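Local coordinates for protein betaine aldehyde dehydrogenase (Staphylococcus aureus subsp. aureus COL, PDB 4QTO) that probably catalyses the NAD-dependent oxidation of betaine aldehyde to glycine betaine, as a tetrameric member of the aldehyde dehydrogenase family, at residues Val64-Lys69 and Leu234-Glu239; Asp71-Ile76 and Ser245-Val250; Val173-Thr178 and Asp251-Thr256; Ser200-Pro205 and Thr229-Leu234. All blocks are in the same frame, centred on the assembly; numbering follows the deposited sequence.

The four contacts lie close together in the Rossmann-type domain, with centres 9 to 16 Å apart. Contacts 3 and 4 are parallel strand pairs of one sheet, running 230-232, 200-204, 162-177, 252-256; the central strands 162-177 and 200-204 join them, Q176 bonding to V202 and K204. Contacts 1 and 2 use the two ends of helix 237-246, which leads from strand 230-232 toward strand 252-256, and tie it to the end of strand 59-65 and helix 69-85. Contacts 1 and 4 share L234, and K204 NZ bonds to G235 O. Thus elements from early in the chain pack onto the Rossmann-type fold built from later residues, which in this family binds NAD.

Contact 1: Val64-Lys69 and Leu234-Glu239; sequences VSEGTK and LGAGSE
E66 bends over the G235-A236 peptide while its own backbone passes L234. The CB of E66 starts away from 234-239; CG, anti to the backbone N, passes on the side of E239, and a turn at chi2 (82°) brings the chain back. CD then lies 3.7 Å from G235 CA. One carboxylate oxygen, OE1, sits 3.4 Å from G235 CA and makes a salt bridge to R50. The other, OE2, takes a weak, bent bond from A236 N at 3.2 Å, and receives a proton from a water at 2.7 Å. Glycine suits 235, whose phi is 153° and where no side chain stands between the backbones. Beside it runs a firmer link, G67 N to L234 O at 2.7 Å; G67, with no side chain, lets the chains come close. L234 turns its aliphatic CB to S65 O and its CD1 to V64. A second water gives a proton to G67 O and accepts from A236 N; its bond to E239 OE1 holds for one of two conformers and is less certain. R50, water and the A236 N-H just before helix 237-246 probably help to offset the negative charge of E66 and of nearby E239.

Contact 2: Asp71-Ile76 and Ser245-Val250; sequences DAERAI and SGHKEV
The branched side chain of I76 packs against the imidazole of H247, its CG2 methyl resting over one ring face, 4.1 Å from the centroid and 25° off the normal, a CH-pi contact. With CG1 beside the backbone N of I76 (chi1 -71°), CG2 falls anti to that N, which swings it out from helix 69-85 toward the turn that follows helix 237-246. Here the packing is close. The same methyl touches E249 CB at 4.0 Å and V250 CG2 at 4.0 Å, while I76 CD1 reaches H247 CB at 3.9 Å. A beta-branched isoleucine suits this place, since its two arms can fill the angle between a ring and a valine.

The ring is held in its turn by its own loop: E249 N donates to H247 ND1 at 3.0 Å, nearly straight (166°) and close to the ring plane. ND1 is thus the acceptor, and the type I turn from H247 to V250 fixes the imidazole in the orientation that offers I76 a face.

Toward solvent the fit slackens. E73, in the conformer modelled here, approaches the ring obliquely, with CG a loose 4.4 Å from H247 CD2. The carboxylate of E249 leads off to a salt bridge with R80, so only its CB serves the apolar patch.

Inward, I76 also meets V243 of helix 237-246 and V202 of strand 200-204. Helix 69-85 therefore lies against both the C-terminal half of helix 237-246 and the sheet, with A75 on V202 and I37 of strand 35-37.

Contact 3: Val173-Thr178 and Asp251-Thr256; sequences VVTQIT and DLVSFT
V173 and D251 open a parallel strand pairing that runs in step through I177 and F255. V173 O accepts D251 N at 2.8 Å, and the side chain of D251 answers by taking V173 N on OD2 at 3.0 Å, through the lone pair turned away from its other oxygen. The parallel ladder then alternates: T175 N to L252 O, S254 N to T175 O, I177 N to S254 O and T256 N to I177 O, all near 3.0 Å.

V174 and L252, with Q176 and S254, share one face; T175, V253, I177 and F255 share the other. There I177 CG2 meets the edge of the F255 ring, 3.5 Å from CD1. T175 OG1, set between backbone N and C (chi1 57°), lies 3.6 Å from V253 CG2. Beta-branched and aromatic residues suit strands buried on both sides.

The second shell fixes the polar members. R80 makes a salt bridge to D251 OD2, M244 O accepts the hydroxyl of T175, and K190 of helix 183-197 donates to S254 OG and T256 OG1. F255 packs on I265 of helix 259-269.

T256 ends about 6 Å from a bound PEG in the active site. At the other end, R80 probably lowers the charge cost of an aspartate that stands in for a strand carbonyl, while the ladder satisfies the backbone, and M244 O and the K190 ammonium take up the buried hydroxyls.

Contact 4: Ser200-Pro205 and Thr229-Leu234; sequences SLVMKP and TINLIL
L201 O lies in the plane of the N231 amide and takes a bond from ND2 at 3.1 Å, in this beta-alpha-beta unit of the Rossmann-type fold. V202 CG2 comes at a slant, out of the amide plane and off to its side, 4.0 Å from ND2. ND2 also serves G228 O, and OD1 accepts D38 N, so bonds on both oxygen and nitrogen fix the rotation. Asparagine suits a strand whose own backbone bond, N231 N to L201 O, is weak. The pairing is otherwise carried by sound bonds from L201 N to T229 O, M203 N to N231 O and I233 N to M203 O. V202 CG1 meets I233 CG1 at 3.8 Å, on the side of helix 237-246. P205 follows directly on the strand: its ring CD lies 3.3 Å from I233 O and 3.5 Å from L232 CD1, and its CG touches L234 CD2 at 3.8 Å. Proline suits the spot, as its ring replaces an N-H with carbon beside these leucines. Helix 211-223 covers L232 and P205 through T213. K204, bent at chi3 and chi4, curls so that NZ, also bonded to G235 O, donates to P205 O at 2.8 Å from above the carbonyl plane.

Contact 1: Val64-Lys69 and Leu234-Glu239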
# COMPACT_ATOMS: atom_id res chain seq x y z
N VAL A 64 23.55 35.32 18.81
CA VAL A 64 22.73 35.25 17.61
C VAL A 64 21.58 36.27 17.64
O VAL A 64 21.22 36.81 18.70
CB VAL A 64 22.11 33.84 17.43
CG1 VAL A 64 23.21 32.79 17.33
CG2 VAL A 64 21.16 33.52 18.58
N SER A 65 21.02 36.53 16.46
CA SER A 65 19.85 37.40 16.36
C SER A 65 18.68 36.83 17.15
O SER A 65 18.50 35.61 17.22
CB SER A 65 19.39 37.53 14.93
OG SER A 65 20.38 38.18 14.15
N GLU A 66 17.90 37.72 17.76
CA GLU A 66 16.67 37.35 18.52
C GLU A 66 15.53 38.06 17.74
O GLU A 66 15.27 39.27 17.92
CB GLU A 66 16.77 37.85 19.93
CG GLU A 66 15.55 37.56 20.80
CD GLU A 66 15.53 36.16 21.39
OE1 GLU A 66 16.39 35.31 21.10
OE2 GLU A 66 14.68 35.96 22.29
N GLY A 67 14.91 37.31 16.85
CA GLY A 67 13.90 37.83 15.93
C GLY A 67 12.60 38.30 16.55
O GLY A 67 12.28 37.95 17.69
N THR A 68 11.87 39.10 15.78
CA THR A 68 10.61 39.63 16.21
C THR A 68 9.42 38.90 15.57
O THR A 68 9.55 38.14 14.60
CB THR A 68 10.47 41.11 15.84
OG1 THR A 68 10.38 41.26 14.41
CG2 THR A 68 11.64 41.90 16.36
N LYS A 69 8.23 39.17 16.10
CA LYS A 69 7.05 38.53 15.53
C LYS A 69 6.83 39.00 14.09
O LYS A 69 6.29 38.24 13.27
CB LYS A 69 5.82 38.76 16.40
CG LYS A 69 5.30 40.15 16.43
CD LYS A 69 4.08 40.19 17.37
CE LYS A 69 3.38 41.54 17.36
NZ LYS A 69 4.26 42.66 17.78
N LEU A 234 14.96 32.83 14.56
CA LEU A 234 15.68 32.56 15.78
C LEU A 234 15.04 33.40 16.87
O LEU A 234 14.86 34.61 16.70
CB LEU A 234 17.14 32.94 15.65
CG LEU A 234 17.97 32.20 14.59
CD1 LEU A 234 19.37 32.79 14.46
CD2 LEU A 234 18.07 30.72 14.88
N GLY A 235 14.74 32.77 17.97
CA GLY A 235 14.23 33.56 19.08
C GLY A 235 13.34 32.84 20.05
O GLY A 235 13.07 31.68 19.90
N ALA A 236 12.86 33.63 21.00
CA ALA A 236 11.98 33.17 22.07
C ALA A 236 10.64 32.69 21.59
O ALA A 236 9.96 33.39 20.83
CB ALA A 236 11.74 34.34 23.02
N GLY A 237 10.24 31.51 22.08
CA GLY A 237 8.93 30.99 21.75
C GLY A 237 7.89 31.98 22.27
O GLY A 237 6.86 32.20 21.64
N SER A 238 8.18 32.63 23.40
CA SER A 238 7.26 33.61 23.97
C SER A 238 7.02 34.86 23.10
O SER A 238 6.00 35.54 23.28
CB SER A 238 7.74 34.04 25.37
OG SER A 238 8.98 34.74 25.27
N GLU A 239 7.94 35.13 22.17
CA GLU A 239 7.86 36.28 21.26
C GLU A 239 7.30 35.93 19.87
O GLU A 239 6.45 36.63 19.32
CB GLU A 239 9.23 36.98 21.14
CG GLU A 239 9.19 38.30 20.35
CD GLU A 239 10.42 39.20 20.51
OE1 GLU A 239 11.39 38.75 21.15
OE2 GLU A 239 10.43 40.37 20.03
O HOH W 1 13.39 40.43 19.83
O HOH W 2 13.22 37.89 23.49
O HOH W 3 12.45 36.58 19.99

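Contact 2: Asp71-Ile76 and Ser245-Val250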
# COMPACT_ATOMS: atom_id res chain seq x y z
N ASP A 71 9.31 39.55 11.97
CA ASP A 71 10.25 38.72 11.17
C ASP A 71 9.56 37.35 10.88
O ASP A 71 9.60 36.84 9.74
CB ASP A 71 11.55 38.46 11.94
CG ASP A 71 12.43 39.70 12.07
OD1 ASP A 71 12.42 40.55 11.16
OD2 ASP A 71 13.18 39.78 13.08
N ALA A 72 8.91 36.75 11.88
CA ALA A 72 8.26 35.46 11.71
C ALA A 72 7.14 35.58 10.68
O ALA A 72 6.98 34.72 9.82
CB ALA A 72 7.71 34.92 13.03
N GLU A 73 6.37 36.66 10.77
CA GLU A 73 5.30 36.90 9.81
C GLU A 73 5.87 37.05 8.39
O GLU A 73 5.33 36.48 7.43
CB GLU A 73 4.53 38.20 10.19
CG GLU A 73 3.66 38.14 11.44
CD GLU A 73 3.26 39.52 11.99
OE1 GLU A 73 3.49 40.55 11.31
OE2 GLU A 73 2.72 39.59 13.11
N ARG A 74 6.96 37.79 8.25
CA ARG A 74 7.58 37.96 6.93
C ARG A 74 8.05 36.61 6.34
O ARG A 74 7.88 36.35 5.13
CB ARG A 74 8.75 38.98 6.98
CG ARG A 74 9.19 39.41 5.60
CD ARG A 74 10.12 40.61 5.62
NE ARG A 74 11.46 40.33 6.12
CZ ARG A 74 12.46 39.81 5.40
NH1 ARG A 74 12.28 39.45 4.14
NH2 ARG A 74 13.63 39.64 5.98
N ALA A 75 8.59 35.76 7.19
CA ALA A 75 9.02 34.42 6.76
C ALA A 75 7.85 33.56 6.31
O ALA A 75 7.90 32.89 5.27
CB ALA A 75 9.74 33.71 7.88
N ILE A 76 6.75 33.61 7.06
CA ILE A 76 5.56 32.83 6.68
C ILE A 76 4.99 33.33 5.33
O ILE A 76 4.61 32.53 4.45
CB ILE A 76 4.51 32.89 7.81
CG1 ILE A 76 5.02 32.07 8.99
CG2 ILE A 76 3.16 32.37 7.31
CD1 ILE A 76 4.24 32.32 10.26
N SER A 245 2.27 29.55 15.22
CA SER A 245 1.18 28.58 15.38
C SER A 245 -0.18 29.14 14.99
O SER A 245 -1.10 28.37 14.72
CB SER A 245 1.11 28.07 16.80
OG SER A 245 0.98 29.14 17.72
N GLY A 246 -0.32 30.45 14.95
CA GLY A 246 -1.62 31.07 14.73
C GLY A 246 -1.86 31.84 13.45
O GLY A 246 -2.91 32.45 13.30
N HIS A 247 -0.88 31.85 12.54
CA HIS A 247 -1.01 32.61 11.31
C HIS A 247 -1.94 31.91 10.32
O HIS A 247 -1.89 30.66 10.15
CB HIS A 247 0.35 32.85 10.68
CG HIS A 247 0.37 33.99 9.73
ND1 HIS A 247 -0.11 33.88 8.44
CD2 HIS A 247 0.74 35.28 9.88
CE1 HIS A 247 -0.00 35.05 7.84
NE2 HIS A 247 0.52 35.91 8.69
N LYS A 248 -2.76 32.68 9.63
CA LYS A 248 -3.72 32.12 8.70
C LYS A 248 -3.13 31.45 7.46
O LYS A 248 -3.78 30.62 6.84
CB LYS A 248 -4.74 33.18 8.24
CG LYS A 248 -4.17 34.25 7.35
CD LYS A 248 -5.29 35.20 6.89
CE LYS A 248 -4.85 35.97 5.65
NZ LYS A 248 -5.87 36.94 5.15
N GLU A 249 -1.89 31.80 7.13
CA GLU A 249 -1.24 31.22 5.93
C GLU A 249 -0.50 29.91 6.19
O GLU A 249 0.10 29.36 5.27
CB GLU A 249 -0.28 32.22 5.28
CG GLU A 249 -0.99 33.43 4.73
CD GLU A 249 -2.02 33.11 3.66
OE1 GLU A 249 -1.93 32.07 2.97
OE2 GLU A 249 -2.93 33.95 3.49
N VAL A 250 -0.57 29.40 7.41
CA VAL A 250 0.08 28.14 7.76
C VAL A 250 -0.91 26.97 7.60
O VAL A 250 -2.05 27.09 8.03
CB VAL A 250 0.61 28.17 9.19
CG1 VAL A 250 1.21 26.83 9.61
CG2 VAL A 250 1.66 29.26 9.34

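Contact 3: Val173-Thr178 and Asp251-Thr256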
# COMPACT_ATOMS: atom_id res chain seq x y z
N VAL A 173 2.28 25.34 3.45
CA VAL A 173 3.23 26.06 4.27
C VAL A 173 3.25 25.42 5.65
O VAL A 173 2.18 25.27 6.29
CB VAL A 173 2.81 27.53 4.37
CG1 VAL A 173 3.65 28.26 5.42
CG2 VAL A 173 2.92 28.23 3.04
N VAL A 174 4.44 25.07 6.14
CA VAL A 174 4.55 24.42 7.43
C VAL A 174 5.47 25.19 8.37
O VAL A 174 6.51 25.70 7.93
CB VAL A 174 5.15 23.00 7.30
CG1 VAL A 174 5.14 22.30 8.66
CG2 VAL A 174 4.38 22.20 6.26
N THR A 175 5.07 25.29 9.63
CA THR A 175 5.91 25.90 10.67
C THR A 175 6.42 24.73 11.52
O THR A 175 5.70 23.75 11.80
CB THR A 175 5.24 26.99 11.47
OG1 THR A 175 4.06 26.48 12.06
CG2 THR A 175 4.93 28.18 10.57
N GLN A 176 7.68 24.82 11.92
CA GLN A 176 8.37 23.72 12.57
C GLN A 176 9.13 24.28 13.77
O GLN A 176 9.96 25.17 13.60
CB GLN A 176 9.32 23.05 11.57
CG GLN A 176 8.59 22.47 10.35
CD GLN A 176 9.50 21.95 9.27
OE1 GLN A 176 10.57 22.48 9.03
NE2 GLN A 176 9.05 20.90 8.61
N ILE A 177 8.86 23.74 14.94
CA ILE A 177 9.45 24.25 16.22
C ILE A 177 10.09 23.06 16.90
O ILE A 177 9.43 22.05 17.17
CB ILE A 177 8.37 24.90 17.10
CG1 ILE A 177 7.77 26.10 16.36
CG2 ILE A 177 8.96 25.29 18.43
CD1 ILE A 177 6.51 26.65 17.01
N THR A 178 11.41 23.14 17.11
CA THR A 178 12.19 22.04 17.62
C THR A 178 12.73 22.27 19.04
O THR A 178 12.81 23.42 19.51
CB THR A 178 13.35 21.74 16.66
OG1 THR A 178 14.01 22.97 16.35
CG2 THR A 178 12.84 21.16 15.36
N ASP A 251 -0.46 25.87 6.97
CA ASP A 251 -1.29 24.67 6.76
C ASP A 251 -1.01 23.54 7.78
O ASP A 251 -1.87 22.70 8.00
CB ASP A 251 -1.10 24.16 5.34
CG ASP A 251 -1.56 25.17 4.31
OD1 ASP A 251 -2.78 25.53 4.29
OD2 ASP A 251 -0.69 25.68 3.55
N LEU A 252 0.19 23.53 8.37
CA LEU A 252 0.56 22.54 9.38
C LEU A 252 1.54 23.19 10.35
O LEU A 252 2.50 23.83 9.92
CB LEU A 252 1.26 21.33 8.74
CG LEU A 252 1.92 20.31 9.69
CD1 LEU A 252 0.90 19.53 10.47
CD2 LEU A 252 2.83 19.37 8.91
N VAL A 253 1.27 23.00 11.64
CA VAL A 253 2.19 23.41 12.71
C VAL A 253 2.74 22.10 13.29
O VAL A 253 1.97 21.24 13.75
CB VAL A 253 1.47 24.18 13.82
CG1 VAL A 253 2.48 24.54 14.93
CG2 VAL A 253 0.79 25.39 13.26
N SER A 254 4.05 21.92 13.25
CA SER A 254 4.73 20.73 13.76
C SER A 254 5.62 21.16 14.94
O SER A 254 6.60 21.85 14.72
CB SER A 254 5.55 20.03 12.69
OG SER A 254 6.18 18.87 13.24
N PHE A 255 5.30 20.70 16.14
CA PHE A 255 6.00 21.14 17.37
C PHE A 255 6.47 19.94 18.17
O PHE A 255 5.72 18.99 18.36
CB PHE A 255 5.05 21.97 18.21
CG PHE A 255 5.56 22.26 19.59
CD1 PHE A 255 6.38 23.35 19.84
CD2 PHE A 255 5.22 21.43 20.65
CE1 PHE A 255 6.85 23.60 21.11
CE2 PHE A 255 5.67 21.70 21.93
CZ PHE A 255 6.49 22.78 22.15
N THR A 256 7.73 20.00 18.60
CA THR A 256 8.30 19.01 19.48
C THR A 256 8.83 19.80 20.69
O THR A 256 9.61 20.73 20.51
CB THR A 256 9.42 18.22 18.80
OG1 THR A 256 8.85 17.49 17.69
CG2 THR A 256 10.04 17.23 19.77
O HOH W 4 10.45 22.98 21.89

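Contact 4: Ser200-Pro205 and Thr229-Leu234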
# COMPACT_ATOMS: atom_id res chain seq x y z
N SER A 200 6.78 24.44 1.64
CA SER A 200 7.67 25.53 2.05
C SER A 200 7.64 25.47 3.57
O SER A 200 6.60 25.18 4.17
CB SER A 200 7.17 26.89 1.60
OG SER A 200 7.24 27.01 0.21
N LEU A 201 8.75 25.80 4.22
CA LEU A 201 8.84 25.70 5.67
C LEU A 201 9.45 26.90 6.34
O LEU A 201 10.25 27.62 5.76
CB LEU A 201 9.63 24.44 6.05
CG LEU A 201 11.12 24.37 5.65
CD1 LEU A 201 11.99 24.97 6.74
CD2 LEU A 201 11.57 22.92 5.41
N VAL A 202 9.03 27.09 7.58
CA VAL A 202 9.61 28.09 8.49
C VAL A 202 9.94 27.35 9.77
O VAL A 202 9.04 26.84 10.46
CB VAL A 202 8.68 29.28 8.79
CG1 VAL A 202 9.40 30.30 9.68
CG2 VAL A 202 8.18 29.95 7.52
N MET A 203 11.23 27.29 10.11
CA MET A 203 11.69 26.58 11.30
C MET A 203 12.23 27.51 12.34
O MET A 203 12.89 28.51 12.00
CB MET A 203 12.79 25.59 10.92
CG MET A 203 13.40 24.89 12.13
SD MET A 203 14.39 23.41 11.78
CE MET A 203 13.07 22.26 11.43
N LYS A 204 11.94 27.20 13.61
CA LYS A 204 12.50 27.95 14.74
C LYS A 204 13.04 26.95 15.73
O LYS A 204 12.27 26.21 16.34
CB LYS A 204 11.46 28.84 15.44
CG LYS A 204 12.09 29.73 16.52
CD LYS A 204 11.09 30.20 17.55
CE LYS A 204 10.95 29.22 18.69
NZ LYS A 204 12.17 29.15 19.57
N PRO A 205 14.37 26.91 15.91
CA PRO A 205 14.95 26.00 16.91
C PRO A 205 14.78 26.57 18.31
O PRO A 205 14.39 27.74 18.48
CB PRO A 205 16.42 25.94 16.52
CG PRO A 205 16.68 27.30 15.94
CD PRO A 205 15.42 27.69 15.23
N THR A 229 11.41 29.01 0.06
CA THR A 229 11.09 27.60 0.35
C THR A 229 11.52 27.18 1.76
O THR A 229 10.83 26.39 2.42
CB THR A 229 11.78 26.66 -0.66
OG1 THR A 229 11.32 26.99 -1.97
CG2 THR A 229 11.43 25.20 -0.41
N ILE A 230 12.67 27.69 2.20
CA ILE A 230 13.18 27.42 3.54
C ILE A 230 13.43 28.74 4.25
O ILE A 230 13.92 29.71 3.66
CB ILE A 230 14.44 26.53 3.54
CG1 ILE A 230 15.62 27.18 2.82
CG2 ILE A 230 14.11 25.18 2.94
CD1 ILE A 230 16.91 26.39 2.90
N ASN A 231 13.06 28.81 5.53
CA ASN A 231 13.28 29.99 6.32
C ASN A 231 13.58 29.56 7.77
O ASN A 231 13.00 28.57 8.27
CB ASN A 231 12.05 30.90 6.35
CG ASN A 231 11.51 31.23 4.97
OD1 ASN A 231 11.85 32.27 4.38
ND2 ASN A 231 10.70 30.34 4.43
N LEU A 232 14.46 30.31 8.40
CA LEU A 232 14.90 30.08 9.77
C LEU A 232 14.67 31.33 10.60
O LEU A 232 15.23 32.40 10.30
CB LEU A 232 16.41 29.72 9.77
CG LEU A 232 17.12 29.62 11.12
CD1 LEU A 232 16.55 28.52 11.97
CD2 LEU A 232 18.64 29.42 10.95
N ILE A 233 13.87 31.20 11.64
CA ILE A 233 13.63 32.26 12.61
C ILE A 233 14.37 31.86 13.87
O ILE A 233 14.38 30.68 14.25
CB ILE A 233 12.13 32.38 12.90
CG1 ILE A 233 11.40 32.91 11.67
CG2 ILE A 233 11.87 33.29 14.10
CD1 ILE A 233 11.79 34.28 11.20
N LEU A 234 14.96 32.83 14.56
CA LEU A 234 15.68 32.56 15.78
C LEU A 234 15.04 33.40 16.87
O LEU A 234 14.86 34.61 16.70
CB LEU A 234 17.14 32.94 15.65
CG LEU A 234 17.97 32.20 14.59
CD1 LEU A 234 19.37 32.79 14.46
CD2 LEU A 234 18.07 30.72 14.88